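Local structure of plasmid pRiA4b Orf3-like domain-containing protein (Methanosarcina mazei, 2I1S) at residues Q27-K39 with S84-L96. The protein is of unknown function but belongs to the plasmid pRiA4b ORF-3-like family, represented here by a protein from a methanogenic archaeon. Numbering follows the deposited sequence.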
# COMPACT_ATOMS: atom_id res chain seq x y z
N GLN A 27 -6.55 -7.45 -6.56
CA GLN A 27 -7.79 -7.10 -7.28
C GLN A 27 -8.90 -6.73 -6.29
O GLN A 27 -9.17 -7.46 -5.32
CB GLN A 27 -8.21 -8.22 -8.21
CG GLN A 27 -7.13 -8.63 -9.22
CD GLN A 27 -7.55 -9.85 -10.01
OE1 GLN A 27 -8.74 -10.16 -10.08
NE2 GLN A 27 -6.58 -10.55 -10.62
N VAL A 28 -9.54 -5.59 -6.50
CA VAL A 28 -10.59 -5.15 -5.57
C VAL A 28 -11.97 -4.98 -6.25
O VAL A 28 -12.02 -4.68 -7.43
CB VAL A 28 -10.17 -3.84 -4.80
CG1 VAL A 28 -8.99 -4.11 -3.91
CG2 VAL A 28 -9.86 -2.71 -5.75
N PRO A 29 -13.08 -5.20 -5.50
CA PRO A 29 -14.39 -4.87 -6.06
C PRO A 29 -14.43 -3.43 -6.54
O PRO A 29 -13.89 -2.52 -5.87
CB PRO A 29 -15.35 -5.06 -4.86
CG PRO A 29 -14.69 -6.10 -4.01
CD PRO A 29 -13.21 -5.79 -4.14
N GLU A 30 -15.06 -3.23 -7.70
CA GLU A 30 -15.21 -1.90 -8.28
C GLU A 30 -15.98 -0.93 -7.37
O GLU A 30 -15.73 0.27 -7.40
CB GLU A 30 -15.85 -1.99 -9.69
CG GLU A 30 -17.30 -2.51 -9.71
CD GLU A 30 -17.98 -2.43 -11.09
OE1 GLU A 30 -17.50 -1.66 -11.96
OE2 GLU A 30 -18.99 -3.15 -11.28
N ASN A 31 -16.89 -1.44 -6.53
CA ASN A 31 -17.71 -0.58 -5.67
C ASN A 31 -17.04 -0.18 -4.33
O ASN A 31 -17.68 0.41 -3.42
CB ASN A 31 -19.11 -1.19 -5.46
CG ASN A 31 -19.09 -2.46 -4.59
OD1 ASN A 31 -18.03 -3.09 -4.39
ND2 ASN A 31 -20.26 -2.83 -4.08
N TYR A 32 -15.77 -0.50 -4.23
CA TYR A 32 -14.95 -0.18 -3.07
C TYR A 32 -14.83 1.31 -2.84
O TYR A 32 -14.71 2.08 -3.79
CB TYR A 32 -13.55 -0.77 -3.23
CG TYR A 32 -13.26 -1.95 -2.33
CD1 TYR A 32 -14.29 -2.78 -1.88
CD2 TYR A 32 -11.95 -2.26 -1.95
CE1 TYR A 32 -14.03 -3.85 -1.05
CE2 TYR A 32 -11.68 -3.31 -1.14
CZ TYR A 32 -12.71 -4.12 -0.69
OH TYR A 32 -12.40 -5.18 0.15
N THR A 33 -14.89 1.70 -1.55
CA THR A 33 -14.63 3.06 -1.14
C THR A 33 -13.12 3.18 -0.94
O THR A 33 -12.40 2.17 -0.99
CB THR A 33 -15.38 3.43 0.16
OG1 THR A 33 -14.89 2.63 1.25
CG2 THR A 33 -16.87 3.20 0.03
N PHE A 34 -12.63 4.40 -0.72
CA PHE A 34 -11.24 4.58 -0.32
C PHE A 34 -10.93 3.98 1.06
O PHE A 34 -9.82 3.51 1.26
CB PHE A 34 -10.80 6.04 -0.47
CG PHE A 34 -10.54 6.41 -1.91
CD1 PHE A 34 -9.24 6.47 -2.40
CD2 PHE A 34 -11.59 6.64 -2.79
CE1 PHE A 34 -8.99 6.79 -3.76
CE2 PHE A 34 -11.35 6.95 -4.13
CZ PHE A 34 -10.06 7.03 -4.62
N LEU A 35 -11.89 3.94 1.98
CA LEU A 35 -11.64 3.29 3.27
C LEU A 35 -11.28 1.83 3.06
O LEU A 35 -10.28 1.35 3.58
CB LEU A 35 -12.83 3.43 4.23
CG LEU A 35 -12.69 2.82 5.63
CD1 LEU A 35 -11.43 3.36 6.38
CD2 LEU A 35 -13.92 3.07 6.48
N ASP A 36 -12.11 1.15 2.28
CA ASP A 36 -11.91 -0.24 1.88
C ASP A 36 -10.54 -0.50 1.28
O ASP A 36 -9.89 -1.52 1.61
CB ASP A 36 -12.96 -0.63 0.82
CG ASP A 36 -14.36 -0.78 1.39
OD1 ASP A 36 -14.52 -1.13 2.58
OD2 ASP A 36 -15.32 -0.55 0.63
N LEU A 37 -10.08 0.43 0.43
CA LEU A 37 -8.75 0.38 -0.17
C LEU A 37 -7.61 0.63 0.84
O LEU A 37 -6.59 -0.08 0.82
CB LEU A 37 -8.66 1.37 -1.34
CG LEU A 37 -7.31 1.52 -2.06
CD1 LEU A 37 -6.93 0.22 -2.76
CD2 LEU A 37 -7.25 2.71 -3.05
N HIS A 38 -7.77 1.63 1.71
CA HIS A 38 -6.85 1.83 2.83
C HIS A 38 -6.63 0.50 3.55
O HIS A 38 -5.48 0.09 3.77
CB HIS A 38 -7.41 2.87 3.80
CG HIS A 38 -6.87 2.75 5.20
ND1 HIS A 38 -5.54 2.98 5.50
CD2 HIS A 38 -7.48 2.46 6.37
CE1 HIS A 38 -5.36 2.84 6.80
NE2 HIS A 38 -6.52 2.52 7.35
N LYS A 39 -7.71 -0.20 3.88
CA LYS A 39 -7.61 -1.49 4.59
C LYS A 39 -6.91 -2.60 3.79
O LYS A 39 -6.33 -3.50 4.39
CB LYS A 39 -8.97 -1.96 5.07
CG LYS A 39 -9.56 -1.08 6.12
CD LYS A 39 -10.96 -1.51 6.44
CE LYS A 39 -11.55 -0.62 7.51
NZ LYS A 39 -13.06 -0.78 7.58
N SER A 84 -14.21 12.70 2.06
CA SER A 84 -14.40 11.57 2.98
C SER A 84 -14.21 10.25 2.28
O SER A 84 -14.92 9.94 1.33
CB SER A 84 -15.80 11.61 3.63
OG SER A 84 -16.10 10.40 4.30
N GLU A 85 -13.26 9.47 2.76
CA GLU A 85 -12.91 8.19 2.19
C GLU A 85 -14.01 7.14 2.36
O GLU A 85 -14.04 6.17 1.62
CB GLU A 85 -11.59 7.68 2.82
CG GLU A 85 -11.61 7.47 4.36
CD GLU A 85 -10.32 6.84 4.89
OE1 GLU A 85 -9.53 6.34 4.07
OE2 GLU A 85 -10.07 6.85 6.11
N LYS A 86 -14.87 7.31 3.37
CA LYS A 86 -16.01 6.40 3.57
C LYS A 86 -17.02 6.63 2.46
O LYS A 86 -17.73 5.70 2.08
CB LYS A 86 -16.70 6.62 4.94
CG LYS A 86 -15.88 6.20 6.13
CD LYS A 86 -16.69 6.24 7.42
CE LYS A 86 -15.90 5.62 8.58
NZ LYS A 86 -16.50 5.81 9.92
N LYS A 87 -17.07 7.87 1.96
CA LYS A 87 -17.96 8.30 0.87
C LYS A 87 -17.37 8.16 -0.53
O LYS A 87 -18.04 7.68 -1.43
CB LYS A 87 -18.36 9.76 1.10
CG LYS A 87 -19.42 9.92 2.19
CD LYS A 87 -19.43 11.33 2.75
CE LYS A 87 -20.80 11.68 3.30
NZ LYS A 87 -20.77 13.03 3.88
N ALA A 88 -16.12 8.59 -0.71
CA ALA A 88 -15.42 8.55 -2.00
C ALA A 88 -15.32 7.11 -2.49
O ALA A 88 -14.85 6.21 -1.76
CB ALA A 88 -14.06 9.17 -1.88
N LYS A 89 -15.79 6.88 -3.71
CA LYS A 89 -15.78 5.56 -4.33
C LYS A 89 -14.62 5.47 -5.31
O LYS A 89 -14.35 6.43 -6.01
CB LYS A 89 -17.11 5.33 -5.05
CG LYS A 89 -18.33 5.13 -4.12
CD LYS A 89 -18.33 3.72 -3.49
CE LYS A 89 -19.75 3.12 -3.30
NZ LYS A 89 -20.29 3.30 -1.91
N LEU A 90 -13.93 4.33 -5.38
CA LEU A 90 -12.85 4.15 -6.38
C LEU A 90 -13.33 4.43 -7.79
O LEU A 90 -12.62 5.09 -8.57
CB LEU A 90 -12.26 2.73 -6.34
CG LEU A 90 -11.63 2.26 -5.04
CD1 LEU A 90 -10.93 0.91 -5.25
CD2 LEU A 90 -10.68 3.29 -4.49
N SER A 91 -14.54 3.93 -8.09
CA SER A 91 -15.22 4.05 -9.39
C SER A 91 -15.55 5.48 -9.81
O SER A 91 -15.86 5.73 -10.97
CB SER A 91 -16.49 3.19 -9.40
OG SER A 91 -17.54 3.77 -8.64
N ASP A 92 -15.51 6.41 -8.87
CA ASP A 92 -15.67 7.83 -9.17
C ASP A 92 -14.35 8.50 -9.57
O ASP A 92 -14.37 9.60 -10.15
CB ASP A 92 -16.29 8.54 -7.97
CG ASP A 92 -17.78 8.24 -7.82
OD1 ASP A 92 -18.48 8.11 -8.86
OD2 ASP A 92 -18.24 8.14 -6.66
N TYR A 93 -13.23 7.84 -9.27
CA TYR A 93 -11.89 8.41 -9.49
C TYR A 93 -11.01 7.66 -10.50
O TYR A 93 -10.44 8.28 -11.40
CB TYR A 93 -11.14 8.51 -8.17
CG TYR A 93 -11.55 9.68 -7.32
CD1 TYR A 93 -10.90 10.90 -7.44
CD2 TYR A 93 -12.56 9.55 -6.37
CE1 TYR A 93 -11.27 11.97 -6.66
CE2 TYR A 93 -12.94 10.62 -5.59
CZ TYR A 93 -12.29 11.84 -5.73
OH TYR A 93 -12.66 12.92 -4.95
N PHE A 94 -10.86 6.35 -10.31
CA PHE A 94 -10.02 5.54 -11.18
C PHE A 94 -10.71 5.25 -12.51
O PHE A 94 -11.83 4.73 -12.55
CB PHE A 94 -9.61 4.22 -10.52
CG PHE A 94 -8.61 4.36 -9.40
CD1 PHE A 94 -9.03 4.50 -8.07
CD2 PHE A 94 -7.23 4.28 -9.66
CE1 PHE A 94 -8.11 4.62 -7.03
CE2 PHE A 94 -6.30 4.39 -8.63
CZ PHE A 94 -6.75 4.56 -7.30
N THR A 95 -10.03 5.59 -13.59
CA THR A 95 -10.43 5.17 -14.92
C THR A 95 -9.13 4.81 -15.63
O THR A 95 -8.04 4.91 -15.04
CB THR A 95 -11.19 6.29 -15.69
OG1 THR A 95 -10.26 7.09 -16.44
CG2 THR A 95 -12.00 7.18 -14.72
N LEU A 96 -9.24 4.40 -16.89
CA LEU A 96 -8.07 4.06 -17.68
C LEU A 96 -7.25 5.30 -18.14
O LEU A 96 -6.05 5.18 -18.37
CB LEU A 96 -8.45 3.13 -18.86
CG LEU A 96 -9.17 1.80 -18.56
CD1 LEU A 96 -9.68 1.16 -19.86
CD2 LEU A 96 -8.31 0.79 -17.76
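L90 N donates a hydrogen bond to Y32 O at 2.9 Å, almost straight (170° at the hydrogen). Two residues on, F34 N donates to A88 O at 3.0 Å, and the two bonds make a single beta bridge between T33 and K89. L35 N, in the first turn of helix 34-44, reaches E85 O at 3.1 Å, coming from above the carbonyl plane. That helix start is also fixed from within: T33 and D36 form a capping box, T33 N bonding D36 OD2 and D36 N returning a weak bond to T33 OG1.

Beside these backbone bonds, the F34 ring turns toward segment 84-96. Its CG stands anti to the carbonyl carbon (chi1 -76°), which sends the ring in among A88, L90, Y93 and F94. L90 CD2 sits over one face, 3.7 Å from the ring centroid in a CH-pi contact, and also touches L37 CD2. The edge of the F34 ring is turned to the face of the Y93 ring in an offset edge-to-face pair, the two planes at 85°. A88 CB meets F34 CD2. A leucine in place of F34 would probably leave the Y93 face without its aromatic partner and open a gap beside F94.

E85 OE1 bonds H53 and Y93 OH bonds D66, both on strands of the sheet. Three backbone bonds thus probably hold the loop before helix 34-44 and its first turn in register with segment 84-96, while the F34 ring fills the apolar side between L90, Y93 and F94.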